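Local coordinates for phosphoacetylglucosamine mutase (Aspergillus lentulus, PDB 5O9X), which catalyses the reversible interconversion of N-acetylglucosamine 6-phosphate and N-acetylglucosamine 1-phosphate as a phosphohexose mutase, at residues A[43-48]-A[98-103]; A[50-55]-A[113-118]. The protein carries 1 engineered substitution. All blocks are in the same frame, centred on the assembly; numbering follows the deposited sequence.

Contact 1. Residues A[43-48]-A[98-103]; sequences VYAVGL and KLANAP
The methyl of A45 lies over one face of the L99–A100 peptide, not at its edge. A45 CB stands 3.8 Å from the carbonyl carbon C of L99 and equally far from A100 CA, so it presses on the flat link between the two residues and, beside it, on the turn of helix 91-101 just before that helix ends. The beta carbons of the same two residues also meet the methyl from the side of helix 91-101: A45 CB is 3.9 Å from L99 CB and 4.3 Å from A100 CB.

L99 carries the contact further along helix 40-56. Its CG is placed beside the backbone N and opposite the carbonyl carbon (chi1 -75°), which sends the isobutyl end over the next turn. There CD1 passes A45 O at 3.8 Å, an apolar touch on a helix carbonyl, and reaches L48 CB at 4.2 Å. L48 thus meets L99 with the root of its side chain.

This packing joins helix 40-56 to the last turn of helix 91-101 in the alpha/beta/alpha domain I of the phosphohexose mutase family. Helix 40-56 turns V46 the other way, onto V78 and L80 of strand 75-81, and Y44 toward helices 4-14 and 138-151, where its OH is hydrogen-bonded to I10 O. L99 also touches L114 of helix 107-118.

The small side chain at A45 lets the backbones come within 5.3 Å, measured from A45 CA to A100 CA. All four touching residues are buried, and what holds them is van der Waals and hydrophobic contact, governed by how closely methyl and peptide fit and not by any directed polar bond between the segments.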
# COMPACT_ATOMS: atom_id res chain seq x y z
N VAL A 43 17.10 -8.84 8.64
CA VAL A 43 17.16 -7.42 8.88
C VAL A 43 18.64 -6.95 8.78
O VAL A 43 18.93 -5.84 8.26
CB VAL A 43 16.49 -7.09 10.26
CG1 VAL A 43 16.72 -5.64 10.66
CG2 VAL A 43 14.96 -7.42 10.17
N TYR A 44 19.53 -7.75 9.36
CA TYR A 44 20.97 -7.43 9.29
C TYR A 44 21.37 -7.34 7.81
O TYR A 44 22.01 -6.38 7.42
CB TYR A 44 21.79 -8.52 10.01
CG TYR A 44 23.23 -8.15 10.13
CD1 TYR A 44 23.64 -7.22 11.08
CD2 TYR A 44 24.16 -8.64 9.21
CE1 TYR A 44 24.97 -6.83 11.16
CE2 TYR A 44 25.51 -8.26 9.29
CZ TYR A 44 25.90 -7.38 10.27
OH TYR A 44 27.22 -6.98 10.33
N ALA A 45 20.97 -8.32 7.01
CA ALA A 45 21.21 -8.31 5.55
C ALA A 45 20.65 -7.06 4.86
O ALA A 45 21.31 -6.40 3.98
CB ALA A 45 20.60 -9.55 4.92
N VAL A 46 19.42 -6.72 5.24
CA VAL A 46 18.81 -5.50 4.70
C VAL A 46 19.60 -4.21 5.03
O VAL A 46 19.65 -3.29 4.19
CB VAL A 46 17.31 -5.40 5.12
CG1 VAL A 46 16.73 -4.05 4.70
CG2 VAL A 46 16.49 -6.50 4.44
N GLY A 47 20.22 -4.15 6.22
CA GLY A 47 21.04 -2.97 6.59
C GLY A 47 22.24 -2.88 5.60
O GLY A 47 22.58 -1.82 5.08
N LEU A 48 22.86 -4.01 5.35
CA LEU A 48 23.91 -4.10 4.30
C LEU A 48 23.46 -3.63 2.92
O LEU A 48 24.13 -2.77 2.30
CB LEU A 48 24.41 -5.54 4.29
CG LEU A 48 25.52 -5.91 5.29
CD1 LEU A 48 25.54 -5.24 6.64
CD2 LEU A 48 25.63 -7.42 5.41
N LYS A 98 19.93 -12.38 -2.05
CA LYS A 98 21.23 -13.06 -1.99
C LYS A 98 21.86 -12.77 -0.63
O LYS A 98 22.37 -13.67 0.02
CB LYS A 98 22.09 -12.54 -3.14
CG LYS A 98 23.49 -13.16 -3.24
CD LYS A 98 24.42 -12.24 -4.03
CE LYS A 98 24.21 -12.34 -5.54
NZ LYS A 98 25.09 -13.40 -6.09
N LEU A 99 21.82 -11.52 -0.16
CA LEU A 99 22.38 -11.24 1.14
C LEU A 99 21.62 -11.99 2.24
O LEU A 99 22.24 -12.53 3.17
CB LEU A 99 22.42 -9.73 1.45
CG LEU A 99 23.48 -8.89 0.77
CD1 LEU A 99 23.09 -7.41 0.80
CD2 LEU A 99 24.84 -9.13 1.45
N ALA A 100 20.30 -12.05 2.11
CA ALA A 100 19.47 -12.68 3.17
C ALA A 100 19.68 -14.19 3.23
O ALA A 100 19.50 -14.81 4.28
CB ALA A 100 18.01 -12.36 2.96
N ASN A 101 20.03 -14.80 2.08
CA ASN A 101 20.26 -16.25 2.03
C ASN A 101 21.75 -16.68 2.19
O ASN A 101 22.04 -17.87 2.29
CB ASN A 101 19.59 -16.87 0.80
CG ASN A 101 18.06 -16.81 0.90
OD1 ASN A 101 17.41 -16.13 0.11
ND2 ASN A 101 17.50 -17.45 1.91
N ALA A 102 22.66 -15.71 2.24
CA ALA A 102 24.08 -15.99 2.47
C ALA A 102 24.29 -16.62 3.84
O ALA A 102 23.74 -16.10 4.85
CB ALA A 102 24.88 -14.71 2.41
N PRO A 103 25.12 -17.71 3.91
CA PRO A 103 25.60 -18.12 5.22
C PRO A 103 26.22 -16.91 5.89
O PRO A 103 26.83 -16.06 5.22
CB PRO A 103 26.65 -19.20 4.93
CG PRO A 103 26.38 -19.64 3.53
CD PRO A 103 25.79 -18.45 2.82

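Contact 2. Residues A[50-55]-A[113-118]; sequences ATLRSK and ELVKEI
L114 takes the N-H of I118 on its backbone O at 2.8 Å, from L114 O to I118 N, an i to i+4 helix bond in the turn whose first two residues, L114 and V115, meet L52. From helix 40-56, L52 puts one branch on each of two neighbours: CD1 comes to 3.8 Å from L114 CB, while CD2 lies 4.1 Å from V115 CG1. The forked end therefore spans adjacent positions of helix 107-118, and the side chain of L52 crosses both partners at about a right angle. With CG beside the backbone N and away from the carbonyl carbon (chi1 -66°), L52 projects its forked end toward that helix, so that both methyls meet it. V115 has CG1 nearly eclipsing its own backbone N (chi1 -15°), a conformation that may be less certain at this partly exposed residue.

Further round helix 40-56 several polar side chains have partners of their own. K55 NZ is hydrogen-bonded to the carbonyls of M122 and N124, and S54 OG to Q60 O and R127 N; R53 pairs with D82 and makes a cation-pi contact with W92. L52 itself also touches Y111 and M122.

This leucine packing, with one methyl on L114 CB and the other on a V115 methyl, joins two helices of domain I whose nearest CA atoms, those of L52 and V115, are 7.3 Å apart. Being wholly apolar, it depends on shape and on shielding from water, most completely at the buried L52 and L114 and less so at V115.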
# COMPACT_ATOMS: atom_id res chain seq x y z
N ALA A 50 20.78 -1.67 2.15
CA ALA A 50 20.44 -0.26 2.21
C ALA A 50 21.72 0.58 2.05
O ALA A 50 21.67 1.62 1.41
CB ALA A 50 19.72 0.12 3.54
N THR A 51 22.80 0.16 2.68
CA THR A 51 24.10 0.90 2.58
C THR A 51 24.57 0.91 1.08
O THR A 51 24.86 1.97 0.51
CB THR A 51 25.21 0.25 3.43
OG1 THR A 51 24.89 0.31 4.82
CG2 THR A 51 26.57 1.02 3.25
N LEU A 52 24.55 -0.26 0.44
CA LEU A 52 24.93 -0.37 -0.96
C LEU A 52 24.04 0.44 -1.86
O LEU A 52 24.54 1.04 -2.85
CB LEU A 52 24.95 -1.84 -1.42
CG LEU A 52 26.04 -2.72 -0.75
CD1 LEU A 52 26.02 -4.10 -1.38
CD2 LEU A 52 27.46 -2.13 -0.86
N ARG A 53 22.74 0.49 -1.56
CA ARG A 53 21.81 1.20 -2.41
C ARG A 53 22.10 2.66 -2.35
O ARG A 53 22.13 3.35 -3.38
CB ARG A 53 20.29 0.93 -2.06
CG ARG A 53 19.29 1.64 -2.97
CD ARG A 53 19.41 1.12 -4.39
NE ARG A 53 18.36 1.62 -5.25
CZ ARG A 53 18.43 1.69 -6.56
NH1 ARG A 53 19.59 1.39 -7.20
NH2 ARG A 53 17.36 2.09 -7.22
N SER A 54 22.29 3.15 -1.13
CA SER A 54 22.50 4.57 -0.94
C SER A 54 23.79 4.99 -1.65
O SER A 54 23.79 6.00 -2.38
CB SER A 54 22.64 4.87 0.55
OG SER A 54 22.83 6.25 0.72
N LYS A 55 24.87 4.23 -1.39
CA LYS A 55 26.19 4.47 -2.07
C LYS A 55 26.07 4.50 -3.62
O LYS A 55 26.54 5.48 -4.25
CB LYS A 55 27.24 3.44 -1.58
CG LYS A 55 27.78 3.71 -0.19
CD LYS A 55 28.79 2.60 0.18
CE LYS A 55 29.30 2.67 1.60
NZ LYS A 55 30.31 3.76 1.81
N GLU A 113 31.17 -9.19 -3.25
CA GLU A 113 30.73 -9.73 -4.52
C GLU A 113 29.72 -8.73 -5.11
O GLU A 113 29.80 -8.35 -6.29
CB GLU A 113 30.12 -11.09 -4.24
CG GLU A 113 29.81 -11.99 -5.40
CD GLU A 113 29.00 -13.22 -4.96
OE1 GLU A 113 29.35 -13.89 -3.94
OE2 GLU A 113 28.00 -13.50 -5.64
N LEU A 114 28.83 -8.22 -4.24
CA LEU A 114 27.83 -7.24 -4.68
C LEU A 114 28.41 -5.92 -5.07
O LEU A 114 27.91 -5.31 -6.06
CB LEU A 114 26.68 -7.08 -3.66
CG LEU A 114 25.65 -8.19 -3.70
CD1 LEU A 114 24.66 -8.10 -2.52
CD2 LEU A 114 24.91 -8.25 -5.03
N VAL A 115 29.41 -5.44 -4.35
CA VAL A 115 29.95 -4.13 -4.75
C VAL A 115 30.54 -4.16 -6.20
O VAL A 115 30.36 -3.20 -6.96
CB VAL A 115 30.86 -3.44 -3.69
CG1 VAL A 115 30.73 -4.05 -2.31
CG2 VAL A 115 32.32 -3.31 -4.09
N LYS A 116 31.18 -5.29 -6.55
CA LYS A 116 31.72 -5.57 -7.91
C LYS A 116 30.63 -5.66 -8.94
O LYS A 116 30.71 -5.00 -9.98
CB LYS A 116 32.54 -6.88 -7.96
CG LYS A 116 34.04 -6.71 -7.78
CD LYS A 116 34.63 -7.89 -6.99
CE LYS A 116 36.01 -7.60 -6.41
NZ LYS A 116 37.12 -8.14 -7.24
N GLU A 117 29.60 -6.47 -8.66
CA GLU A 117 28.56 -6.71 -9.61
C GLU A 117 27.73 -5.41 -9.85
O GLU A 117 27.46 -5.03 -11.00
CB GLU A 117 27.70 -7.89 -9.15
CG GLU A 117 26.44 -8.10 -10.01
CD GLU A 117 25.59 -9.32 -9.61
OE1 GLU A 117 25.88 -10.01 -8.58
OE2 GLU A 117 24.61 -9.59 -10.36
N ILE A 118 27.37 -4.72 -8.77
CA ILE A 118 26.57 -3.50 -8.87
C ILE A 118 27.48 -2.33 -9.41
O ILE A 118 27.00 -1.32 -9.99
CB ILE A 118 25.86 -3.14 -7.49
CG1 ILE A 118 25.02 -4.34 -6.93
CG2 ILE A 118 24.98 -1.90 -7.65
CD1 ILE A 118 24.29 -4.06 -5.61

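How the contacts relate
Both contacts use helix 40-56: contact 1 takes an earlier turn and sets it against helix 91-101, contact 2 a later turn against helix 107-118. Their centres are 12 Å apart, and the two partner helices, consecutive in the chain, also touch each other, L99 CG reaching L114 CD1 at 3.6 Å. Toward the solvent they add a salt bridge, K98 NZ to E113 OE2 at 2.9 Å. Contact 1 is fully buried and lets backbones approach through alanines; contact 2 keeps its helices further apart, bridged by a leucine, and borders the surface at V115. Across each pair of segments the chemistry is apolar.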